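Local coordinates for ParB-C (Sulfolobus sp. NOB8H2, PDB 4RS7), which probably binds DNA through its histone-like fold, as the C-terminal domain of ParB in the archaeal pNOB8 DNA segregation machinery, at the interface of chains A and B. Numbering follows the deposited sequence. Chains: chain A/B, ParB-C.

Contact 1: the interface of chains A and B. Residues chain A 34, 37-38, 42; chain B 73, 77, 81.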
# COMPACT_ATOMS: atom_id res chain seq x y z
N TRP A 34 -10.14 -5.89 7.05
CA TRP A 34 -10.23 -4.49 6.63
C TRP A 34 -9.42 -3.60 7.56
O TRP A 34 -8.64 -2.75 7.11
CB TRP A 34 -11.69 -4.04 6.60
CG TRP A 34 -11.91 -2.58 6.33
CD1 TRP A 34 -11.41 -1.85 5.28
CD2 TRP A 34 -12.71 -1.67 7.10
NE1 TRP A 34 -11.84 -0.55 5.35
CE2 TRP A 34 -12.64 -0.41 6.46
CE3 TRP A 34 -13.46 -1.79 8.26
CZ2 TRP A 34 -13.30 0.71 6.96
CZ3 TRP A 34 -14.12 -0.67 8.75
CH2 TRP A 34 -14.04 0.56 8.10
N MSE A 37 -5.55 -4.48 7.43
CA MSE A 37 -4.94 -4.02 6.19
C MSE A 37 -4.40 -2.59 6.32
O MSE A 37 -3.37 -2.25 5.73
CB MSE A 37 -5.96 -4.08 5.06
CG MSE A 37 -5.35 -4.18 3.69
SE MSE A 37 -4.76 -5.99 3.31
CE MSE A 37 -6.35 -6.67 2.42
N GLU A 38 -5.10 -1.76 7.09
CA GLU A 38 -4.68 -0.38 7.27
C GLU A 38 -3.27 -0.30 7.85
O GLU A 38 -2.46 0.53 7.44
CB GLU A 38 -5.67 0.40 8.14
CG GLU A 38 -5.36 1.89 8.24
CD GLU A 38 -6.42 2.68 9.01
OE1 GLU A 38 -7.29 2.06 9.64
OE2 GLU A 38 -6.39 3.92 8.96
N LYS A 42 0.15 1.86 6.82
CA LYS A 42 0.76 2.73 7.83
C LYS A 42 2.24 2.40 8.01
O LYS A 42 3.06 3.31 8.14
CB LYS A 42 0.04 2.59 9.17
CG LYS A 42 -1.24 3.40 9.29
CD LYS A 42 -1.78 3.33 10.72
CE LYS A 42 -2.87 4.36 10.94
NZ LYS A 42 -3.92 4.24 9.89
N MSE B 73 -11.52 -2.34 -0.76
CA MSE B 73 -11.05 -2.40 0.62
C MSE B 73 -9.85 -1.48 0.87
O MSE B 73 -9.78 -0.79 1.90
CB MSE B 73 -10.69 -3.85 1.00
CG MSE B 73 -10.07 -4.01 2.40
SE MSE B 73 -9.59 -5.86 2.85
CE MSE B 73 -11.38 -6.59 3.08
N TYR B 77 -6.40 3.42 1.41
CA TYR B 77 -5.11 3.27 2.08
C TYR B 77 -3.94 3.62 1.15
O TYR B 77 -2.79 3.65 1.59
CB TYR B 77 -4.92 1.83 2.58
CG TYR B 77 -5.97 1.32 3.55
CD1 TYR B 77 -6.28 -0.03 3.61
CD2 TYR B 77 -6.63 2.18 4.43
CE1 TYR B 77 -7.22 -0.52 4.49
CE2 TYR B 77 -7.58 1.69 5.32
CZ TYR B 77 -7.87 0.34 5.34
OH TYR B 77 -8.80 -0.18 6.21
N PHE B 81 0.10 8.24 4.82
CA PHE B 81 -0.62 8.61 6.03
C PHE B 81 0.12 9.76 6.69
O PHE B 81 1.34 9.83 6.62
CB PHE B 81 -0.73 7.42 6.98
CG PHE B 81 -1.69 6.36 6.52
CD1 PHE B 81 -1.46 5.66 5.35
CD2 PHE B 81 -2.82 6.07 7.27
CE1 PHE B 81 -2.34 4.68 4.92
CE2 PHE B 81 -3.71 5.09 6.85
CZ PHE B 81 -3.47 4.39 5.67
O HOH W 1 -10.81 1.23 3.39
O HOH W 2 -9.65 0.92 8.59

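Contact 2: the interface of chains A and B. Residues chain A 80-83, 86-87; chain B 42, 45, 49-50.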
# COMPACT_ATOMS: atom_id res chain seq x y z
N LEU A 80 -2.92 -5.08 -6.36
CA LEU A 80 -2.92 -6.45 -5.88
C LEU A 80 -1.80 -7.19 -6.60
O LEU A 80 -1.85 -7.36 -7.82
CB LEU A 80 -4.26 -7.12 -6.17
CG LEU A 80 -4.42 -8.57 -5.71
CD1 LEU A 80 -4.22 -8.69 -4.19
CD2 LEU A 80 -5.79 -9.10 -6.10
N PHE A 81 -0.77 -7.61 -5.85
CA PHE A 81 0.30 -8.43 -6.43
C PHE A 81 -0.29 -9.77 -6.85
O PHE A 81 -1.15 -10.31 -6.16
CB PHE A 81 1.42 -8.66 -5.41
CG PHE A 81 2.23 -7.43 -5.10
CD1 PHE A 81 1.65 -6.31 -4.53
CD2 PHE A 81 3.60 -7.41 -5.36
CE1 PHE A 81 2.40 -5.19 -4.24
CE2 PHE A 81 4.35 -6.29 -5.07
CZ PHE A 81 3.76 -5.18 -4.51
N SER A 82 0.15 -10.30 -7.98
CA SER A 82 -0.36 -11.58 -8.46
C SER A 82 0.08 -12.71 -7.52
O SER A 82 1.05 -12.56 -6.78
CB SER A 82 0.12 -11.86 -9.89
OG SER A 82 1.51 -12.11 -9.93
N ARG A 83 -0.64 -13.82 -7.56
CA ARG A 83 -0.29 -14.98 -6.76
C ARG A 83 1.12 -15.44 -7.09
O ARG A 83 1.84 -15.93 -6.22
CB ARG A 83 -1.28 -16.13 -6.96
CG ARG A 83 -2.71 -15.80 -6.55
CD ARG A 83 -3.59 -17.05 -6.45
NE ARG A 83 -3.90 -17.38 -5.06
CZ ARG A 83 -3.17 -18.21 -4.31
NH1 ARG A 83 -2.10 -18.80 -4.81
NH2 ARG A 83 -3.53 -18.44 -3.06
N VAL A 86 3.74 -13.29 -5.18
CA VAL A 86 3.82 -13.49 -3.74
C VAL A 86 4.10 -14.95 -3.36
O VAL A 86 4.67 -15.23 -2.30
CB VAL A 86 2.53 -13.01 -3.03
CG1 VAL A 86 2.29 -11.54 -3.32
CG2 VAL A 86 1.34 -13.83 -3.49
N PHE A 87 3.72 -15.87 -4.24
CA PHE A 87 3.92 -17.29 -4.00
C PHE A 87 4.77 -17.93 -5.09
O PHE A 87 4.22 -18.48 -6.05
CB PHE A 87 2.58 -18.02 -3.90
CG PHE A 87 1.70 -17.55 -2.78
CD1 PHE A 87 2.12 -17.68 -1.46
CD2 PHE A 87 0.46 -16.99 -3.03
CE1 PHE A 87 1.32 -17.24 -0.42
CE2 PHE A 87 -0.35 -16.56 -2.00
CZ PHE A 87 0.08 -16.68 -0.69
N LYS B 42 3.65 -5.86 -0.22
CA LYS B 42 3.34 -7.23 -0.60
C LYS B 42 2.57 -7.96 0.51
O LYS B 42 1.80 -8.88 0.23
CB LYS B 42 4.62 -7.99 -0.97
CG LYS B 42 4.44 -9.01 -2.08
CD LYS B 42 5.78 -9.48 -2.66
CE LYS B 42 6.51 -10.41 -1.70
NZ LYS B 42 7.73 -11.01 -2.32
N SER B 45 -1.21 -8.16 -0.13
CA SER B 45 -1.64 -9.20 -1.06
C SER B 45 -1.58 -10.58 -0.43
O SER B 45 -2.49 -11.39 -0.58
CB SER B 45 -0.82 -9.15 -2.35
OG SER B 45 -1.10 -7.98 -3.09
N TYR B 49 -4.91 -13.03 -0.07
CA TYR B 49 -5.02 -14.36 -0.68
C TYR B 49 -5.32 -15.47 0.33
O TYR B 49 -5.78 -16.54 -0.06
CB TYR B 49 -3.76 -14.69 -1.47
CG TYR B 49 -3.62 -13.94 -2.77
CD1 TYR B 49 -2.41 -13.35 -3.14
CD2 TYR B 49 -4.70 -13.82 -3.65
CE1 TYR B 49 -2.28 -12.66 -4.33
CE2 TYR B 49 -4.58 -13.13 -4.84
CZ TYR B 49 -3.37 -12.55 -5.18
OH TYR B 49 -3.24 -11.86 -6.36
N ASN B 50 -5.07 -15.20 1.60
CA ASN B 50 -5.26 -16.21 2.64
C ASN B 50 -6.45 -15.97 3.55
O ASN B 50 -6.66 -16.70 4.52
CB ASN B 50 -4.00 -16.33 3.51
CG ASN B 50 -2.86 -17.01 2.78
OD1 ASN B 50 -2.89 -18.22 2.58
ND2 ASN B 50 -1.87 -16.23 2.38
O HOH W 3 -6.32 -17.12 -2.39

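Contact 3: the interface of chains A and B. Residues chain A 55-56, 59, 61, 69; chain B 16, 21-22, 26, 30.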
# COMPACT_ATOMS: atom_id res chain seq x y z
N LEU A 55 16.22 12.37 4.91
CA LEU A 55 17.22 12.73 3.91
C LEU A 55 16.77 13.95 3.10
O LEU A 55 17.52 14.92 2.96
CB LEU A 55 17.50 11.54 3.00
CG LEU A 55 18.45 11.77 1.82
CD1 LEU A 55 19.85 12.10 2.31
CD2 LEU A 55 18.46 10.54 0.92
N LEU A 56 15.55 13.90 2.57
CA LEU A 56 15.05 14.99 1.73
C LEU A 56 14.82 16.27 2.53
O LEU A 56 14.95 17.37 2.00
CB LEU A 56 13.77 14.56 1.01
CG LEU A 56 13.92 13.33 0.13
CD1 LEU A 56 12.58 12.92 -0.46
CD2 LEU A 56 14.94 13.58 -0.98
N ILE A 59 18.08 18.30 2.84
CA ILE A 59 18.51 19.01 1.64
C ILE A 59 17.53 20.11 1.22
O ILE A 59 17.70 20.74 0.18
CB ILE A 59 18.80 18.06 0.46
CG1 ILE A 59 17.52 17.37 -0.00
CG2 ILE A 59 19.84 17.04 0.87
CD1 ILE A 59 17.73 16.49 -1.21
N LEU A 61 13.99 20.13 0.75
CA LEU A 61 12.75 19.93 0.01
C LEU A 61 11.53 20.29 0.85
O LEU A 61 11.53 20.12 2.07
CB LEU A 61 12.64 18.49 -0.49
CG LEU A 61 13.27 18.23 -1.86
CD1 LEU A 61 14.77 18.48 -1.83
CD2 LEU A 61 12.99 16.81 -2.33
N ILE A 69 7.79 12.76 -4.20
CA ILE A 69 8.80 11.72 -4.32
C ILE A 69 8.32 10.40 -3.72
O ILE A 69 8.55 9.33 -4.30
CB ILE A 69 10.15 12.19 -3.73
CG1 ILE A 69 10.72 13.32 -4.59
CG2 ILE A 69 11.13 11.03 -3.66
CD1 ILE A 69 12.05 13.85 -4.13
N LEU B 16 17.93 14.96 -8.49
CA LEU B 16 18.57 15.46 -7.28
C LEU B 16 20.05 15.11 -7.21
O LEU B 16 20.87 15.90 -6.74
CB LEU B 16 17.85 14.94 -6.03
CG LEU B 16 16.53 15.66 -5.73
CD1 LEU B 16 15.78 14.97 -4.60
CD2 LEU B 16 16.80 17.12 -5.40
N LYS B 21 22.56 17.62 -5.20
CA LYS B 21 21.85 17.76 -3.93
C LYS B 21 21.87 16.46 -3.12
O LYS B 21 21.89 16.48 -1.89
CB LYS B 21 20.40 18.23 -4.16
CG LYS B 21 20.29 19.64 -4.73
CD LYS B 21 18.84 20.01 -5.03
CE LYS B 21 18.72 21.41 -5.61
NZ LYS B 21 17.41 21.65 -6.29
N LEU B 22 21.85 15.33 -3.82
CA LEU B 22 22.02 14.02 -3.19
C LEU B 22 23.31 13.37 -3.67
O LEU B 22 23.61 13.39 -4.86
CB LEU B 22 20.85 13.10 -3.53
CG LEU B 22 19.50 13.34 -2.86
CD1 LEU B 22 18.50 12.29 -3.34
CD2 LEU B 22 19.64 13.31 -1.35
N ASP B 26 23.88 8.52 -0.82
CA ASP B 26 22.48 8.81 -0.48
C ASP B 26 21.54 8.00 -1.37
O ASP B 26 20.59 7.38 -0.88
CB ASP B 26 22.16 10.29 -0.66
CG ASP B 26 22.88 11.18 0.34
OD1 ASP B 26 23.25 10.69 1.43
OD2 ASP B 26 23.07 12.38 0.04
N VAL B 30 18.43 5.22 -0.74
CA VAL B 30 17.09 5.37 -1.29
C VAL B 30 16.70 4.10 -2.03
O VAL B 30 15.55 3.66 -1.97
CB VAL B 30 17.00 6.58 -2.24
CG1 VAL B 30 15.66 6.59 -2.97
CG2 VAL B 30 17.21 7.88 -1.47

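Contact 1: the interface of chains A and B
B:Tyr77 lays one ring face against A:Glu38 and points its hydroxyl at A:Trp34, one helical turn earlier on helix 24-50. Its phenol OH donates a hydrogen bond to the backbone O of A:Trp34, at 2.7 Å. The donor stands above the carbonyl plane, 43° out of it. B:Tyr77 OH also sits over the face of the indole, 3.2 Å from A:Trp34 NE1. The N-H points away, to water 1. The backbone CA of A:Glu38 sits over the centre of the tyrosine ring, 3.8 Å from its centroid. The A:Glu38 carboxylate is nearly parallel to that ring, its plane turned by 13°.

B:Phe81 lies beside this group. A:Lys42 CG rests over one face of its ring, toward the rim, while A:Glu38 OE2 lies at the ring edge, in plane. At the other end, the methyl CE of A:Met37 meets SE of B:Met73 at 3.4 Å; both are selenomethionines.

Further out, A:Lys42 bends at its last torsion (chi4 53°), which turns NZ back to a salt bridge with A:Glu38 OE2, 2.7 Å away. This pair probably steadies the carboxylate. Water 2 joins A:Glu38 OE1 to the phenol OH of B:Tyr77. Water 1 lies in the indole plane and joins A:Trp34 NE1 to the backbone O of B:Met73. The patch fastens the short 3-10 helix 75-77 of one subunit to the long helix of the other, and probably helps to hold together the two-fold pair seen in the crystal.

Contact 2: the interface of chains A and B
B:Tyr49 and B:Ser45, one turn apart on helix 24-49, both bond to the backbone of A:Phe81. The phenol OH of B:Tyr49 donates to A:Phe81 O at 2.6 Å, tilted 19° from the carbonyl plane. The A:Phe81 backbone N donates to the hydroxyl OG of B:Ser45 at 2.8 Å. The N-H and C=O of one residue are thus both satisfied by side chains of the partner. A water also joins A:Arg83 NH2 to the backbone O of B:Tyr49; it lies in the guanidinium plane.

One ring contact is prominent. CG of A:Arg83 lies over a face of the B:Tyr49 ring, 3.7 Å from its centroid. The arginine chain then bends (chi3 108°), and its guanidinium is inclined 51° to the ring.

The remaining contacts are apolar. A:Val86 splits its two methyls: CG1 meets CG of B:Lys42 at 3.5 Å, and CG2 meets CD1 of B:Tyr49 at 3.8 Å. CG of B:Lys42 also stands over the rim of the A:Phe81 ring. A:Phe87 turns its ring edge to CB of B:Tyr49. A:Leu80 points its tip at the phenol end.

An alanine in place of B:Tyr49 would probably leave A:Phe81 O without its phenol donor and open a gap beneath A:Arg83 CG.

The patch pins the C-terminal segment of one subunit along the long helix of the other, likely steadying the dimer.

Contact 3: the interface of chains A and B
A:Ile59, in the loop just after helix 52-58, meets the backbone of B:Lys21, in the loop before helix 24-49. The methyl CG2 of A:Ile59 touches the B:Lys21 carbonyl O at 3.5 Å. No hydrogen bond or salt bridge crosses this patch, so it works by packing.

The other branch of A:Ile59 starts with CG1 between the backbone N and the carbonyl carbon (chi1 66°). It carries CD1 to the methyl CD2 of B:Leu22, 3.7 Å away. The two side chains cross at about a right angle. The same B:Leu22 methyl also meets CG of A:Leu55, so it is wedged between two residues of chain A.

A:Leu55 has CG anti to its backbone N (chi1 176°), and its methyls part beyond it. CD2 packs on CG2 of B:Val30 at 3.8 Å, crossing it at about a right angle. CD1 turns to the carboxylate of B:Asp26, an apolar tip against a polar group. B:Val30 lies one turn beyond B:Asp26 on helix 24-49, so this leucine spans a turn of the partner helix.

B:Leu16 supplies a second hydrophobic knob from helix 11-18. Its chain runs tip to tip against both A:Leu61 and A:Ile69, and it crosses A:Leu56 at about a right angle. One methyl carries all these contacts: B:Leu16 CD1 lies 3.9 Å from CD1 of A:Ile69 and 4.0 Å from both A:Leu56 CD2 and A:Leu61 CD2.

The C-alpha centres of contacts 1 and 2 are about 16 Å apart, while contact 3 lies about 27 Å from contact 1 and 32 Å from contact 2. The long helix starting at residue 24 serves all three. Contacts 1 and 2 share residues 42 and 81 with the chains exchanged: the same lysine and phenylalanine pair occurs in each. Contact 3 uses the start of that helix and the segments before it. Contacts 1 and 3 also draw on helix 63-74. By the two-fold symmetry each contact has a twin, and this spread along the long helices would probably resist separation of the pair in the crystal.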